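Local coordinates for protein Bug27 (Bordetella pertussis, PDB 2QPQ), which probably serves as a periplasmic solute-binding receptor of the Bug family, capturing a small ligand between two domains in the manner of a Venus flytrap, at residues A[102-108]-A[179-185]. Numbering follows the deposited sequence.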
loop_
_atom_site.group_PDB
_atom_site.type_symbol
_atom_site.label_atom_id
_atom_site.label_comp_id
_atom_site.label_asym_id
_atom_site.label_seq_id
_atom_site.Cartn_x
_atom_site.Cartn_y
_atom_site.Cartn_z
ATOM N N VAL A 102 2.317 4.741 3.483
ATOM C CA VAL A 102 3.676 4.800 2.951
ATOM C C VAL A 102 3.608 5.262 1.505
ATOM O O VAL A 102 2.903 4.647 0.671
ATOM C CB VAL A 102 4.512 3.483 3.136
ATOM C CG1 VAL A 102 4.112 2.397 2.108
ATOM C CG2 VAL A 102 6.020 3.774 2.965
ATOM N N PRO A 103 4.368 6.313 1.178
ATOM C CA PRO A 103 4.389 6.646 -0.238
ATOM C C PRO A 103 5.168 5.597 -1.057
ATOM O O PRO A 103 5.991 4.836 -0.514
ATOM C CB PRO A 103 5.085 8.010 -0.259
ATOM C CG PRO A 103 5.991 7.984 0.944
ATOM C CD PRO A 103 5.255 7.203 1.984
ATOM N N SER A 104 4.883 5.533 -2.354
ATOM C CA SER A 104 5.818 4.901 -3.294
ATOM C C SER A 104 6.907 5.861 -3.748
ATOM O O SER A 104 6.786 7.083 -3.619
ATOM C CB SER A 104 5.093 4.281 -4.496
ATOM O OG SER A 104 4.152 3.307 -4.033
ATOM N N VAL A 105 7.981 5.288 -4.274
ATOM C CA VAL A 105 9.082 6.081 -4.764
ATOM C C VAL A 105 9.554 5.554 -6.097
ATOM O O VAL A 105 9.623 4.338 -6.301
ATOM C CB VAL A 105 10.210 6.127 -3.716
ATOM C CG1 VAL A 105 10.696 4.697 -3.415
ATOM C CG2 VAL A 105 11.316 7.108 -4.140
ATOM N N PHE A 106 9.794 6.477 -7.033
ATOM C CA PHE A 106 10.442 6.151 -8.292
ATOM C C PHE A 106 11.948 6.140 -8.051
ATOM O O PHE A 106 12.518 7.181 -7.758
ATOM C CB PHE A 106 10.081 7.186 -9.358
ATOM C CG PHE A 106 8.667 7.078 -9.863
ATOM C CD1 PHE A 106 7.603 7.355 -9.023
ATOM C CD2 PHE A 106 8.407 6.681 -11.173
ATOM C CE1 PHE A 106 6.286 7.263 -9.467
ATOM C CE2 PHE A 106 7.103 6.603 -11.647
ATOM C CZ PHE A 106 6.033 6.893 -10.789
ATOM N N VAL A 107 12.565 4.961 -8.138
ATOM C CA VAL A 107 14.006 4.800 -7.888
ATOM C C VAL A 107 14.751 4.297 -9.139
ATOM O O VAL A 107 14.220 3.527 -9.985
ATOM C CB VAL A 107 14.315 3.908 -6.624
ATOM C CG1 VAL A 107 13.745 4.551 -5.381
ATOM C CG2 VAL A 107 13.703 2.466 -6.747
ATOM N N VAL A 108 15.983 4.766 -9.243
ATOM C CA VAL A 108 16.880 4.409 -10.341
ATOM C C VAL A 108 18.231 3.987 -9.729
ATOM O O VAL A 108 18.535 4.350 -8.589
ATOM C CB VAL A 108 17.047 5.581 -11.414
ATOM C CG1 VAL A 108 15.732 5.902 -12.098
ATOM C CG2 VAL A 108 17.724 6.888 -10.809
ATOM N N LEU A 179 14.624 1.380 -13.723
ATOM C CA LEU A 179 13.692 2.131 -12.949
ATOM C C LEU A 179 12.709 1.172 -12.271
ATOM O O LEU A 179 12.342 0.129 -12.838
ATOM C CB LEU A 179 12.946 3.107 -13.884
ATOM C CG LEU A 179 11.688 3.807 -13.344
ATOM C CD1 LEU A 179 11.983 4.856 -12.235
ATOM C CD2 LEU A 179 10.947 4.418 -14.470
ATOM N N ALA A 180 12.291 1.531 -11.065
ATOM C CA ALA A 180 11.188 0.825 -10.423
ATOM C C ALA A 180 10.386 1.754 -9.535
ATOM O O ALA A 180 10.878 2.767 -9.010
ATOM C CB ALA A 180 11.716 -0.402 -9.567
ATOM N N VAL A 181 9.150 1.349 -9.317
ATOM C CA VAL A 181 8.313 1.977 -8.321
ATOM C C VAL A 181 8.090 0.994 -7.178
ATOM O O VAL A 181 7.541 -0.091 -7.367
ATOM C CB VAL A 181 7.011 2.401 -8.948
ATOM C CG1 VAL A 181 6.132 3.104 -7.904
ATOM C CG2 VAL A 181 7.364 3.306 -10.152
ATOM N N VAL A 182 8.556 1.371 -5.984
ATOM C CA VAL A 182 8.442 0.483 -4.846
ATOM C C VAL A 182 7.994 1.326 -3.646
ATOM O O VAL A 182 7.909 2.551 -3.733
ATOM C CB VAL A 182 9.774 -0.322 -4.579
ATOM C CG1 VAL A 182 10.158 -1.173 -5.821
ATOM C CG2 VAL A 182 10.924 0.612 -4.227
ATOM N N THR A 183 7.715 0.691 -2.524
ATOM C CA THR A 183 7.359 1.464 -1.351
ATOM C C THR A 183 8.600 2.200 -0.869
ATOM O O THR A 183 9.727 1.650 -0.924
ATOM C CB THR A 183 6.870 0.563 -0.215
ATOM O OG1 THR A 183 7.925 -0.319 0.155
ATOM C CG2 THR A 183 5.605 -0.229 -0.613
ATOM N N ALA A 184 8.392 3.428 -0.398
ATOM C CA ALA A 184 9.436 4.183 0.299
ATOM C C ALA A 184 10.170 3.392 1.399
ATOM O O ALA A 184 11.395 3.431 1.501
ATOM C CB ALA A 184 8.869 5.501 0.841
ATOM N N SER A 185 9.431 2.654 2.203
ATOM C CA SER A 185 9.996 1.855 3.292
ATOM C C SER A 185 11.030 0.802 2.833
ATOM O O SER A 185 12.094 0.667 3.465
ATOM C CB SER A 185 8.862 1.178 4.060
ATOM O OG SER A 185 7.997 0.561 3.113
#
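Val-105 and Val-182 form an antiparallel hydrogen-bonded pair, with N of Val-105 2.8 Å from O of Val-182 and the reverse bond longer, and Val-107 repeats the pattern with Ala-180. The N-to-C directions of the two short strand segments differ by 154°. A fifth bond, from N of Ala-184 to O of Pro-103 (2.8 Å), is nearly straight and ties the first turn of helix 184-192 to the strand, just past the N-cap residue Thr-183. NE2 of Gln-142 is hydrogen-bonded to OG of Ser-104.

Apolar contacts cover both faces. On one, Val-181 and Phe-106 lie side by side, and CG2 of Val-181 sits over the ring centre in a CH-pi contact, 3.7 Å from the centroid. With CG1 anti to the backbone N (chi1 -178°), Val-181 turns that methyl to CB of Ser-104 and the other over the ring. CD1 of Leu-179 reaches the ring edge and also touches CG1 of Val-108, 3.9 Å away. Helix 141-153 packs on Phe-106 and Val-181. On the other, CG2 of Val-182 touches both CG1 of Val-105 and CG2 of Val-107, next to Ala-187 of helix 184-192. Near the helix start, CB of Ala-184 rests 3.8 Å from CG of Pro-103.

A bound citrate, probably from the crystallisation liquor, lies about 4 Å from the Thr-183 side chain, consistent with this junction bordering the ligand cleft. In the mixed sheet of this Venus-flytrap protein, long strand 93-109 pairs antiparallel with strand 180-183, which pairs in parallel with 132-135.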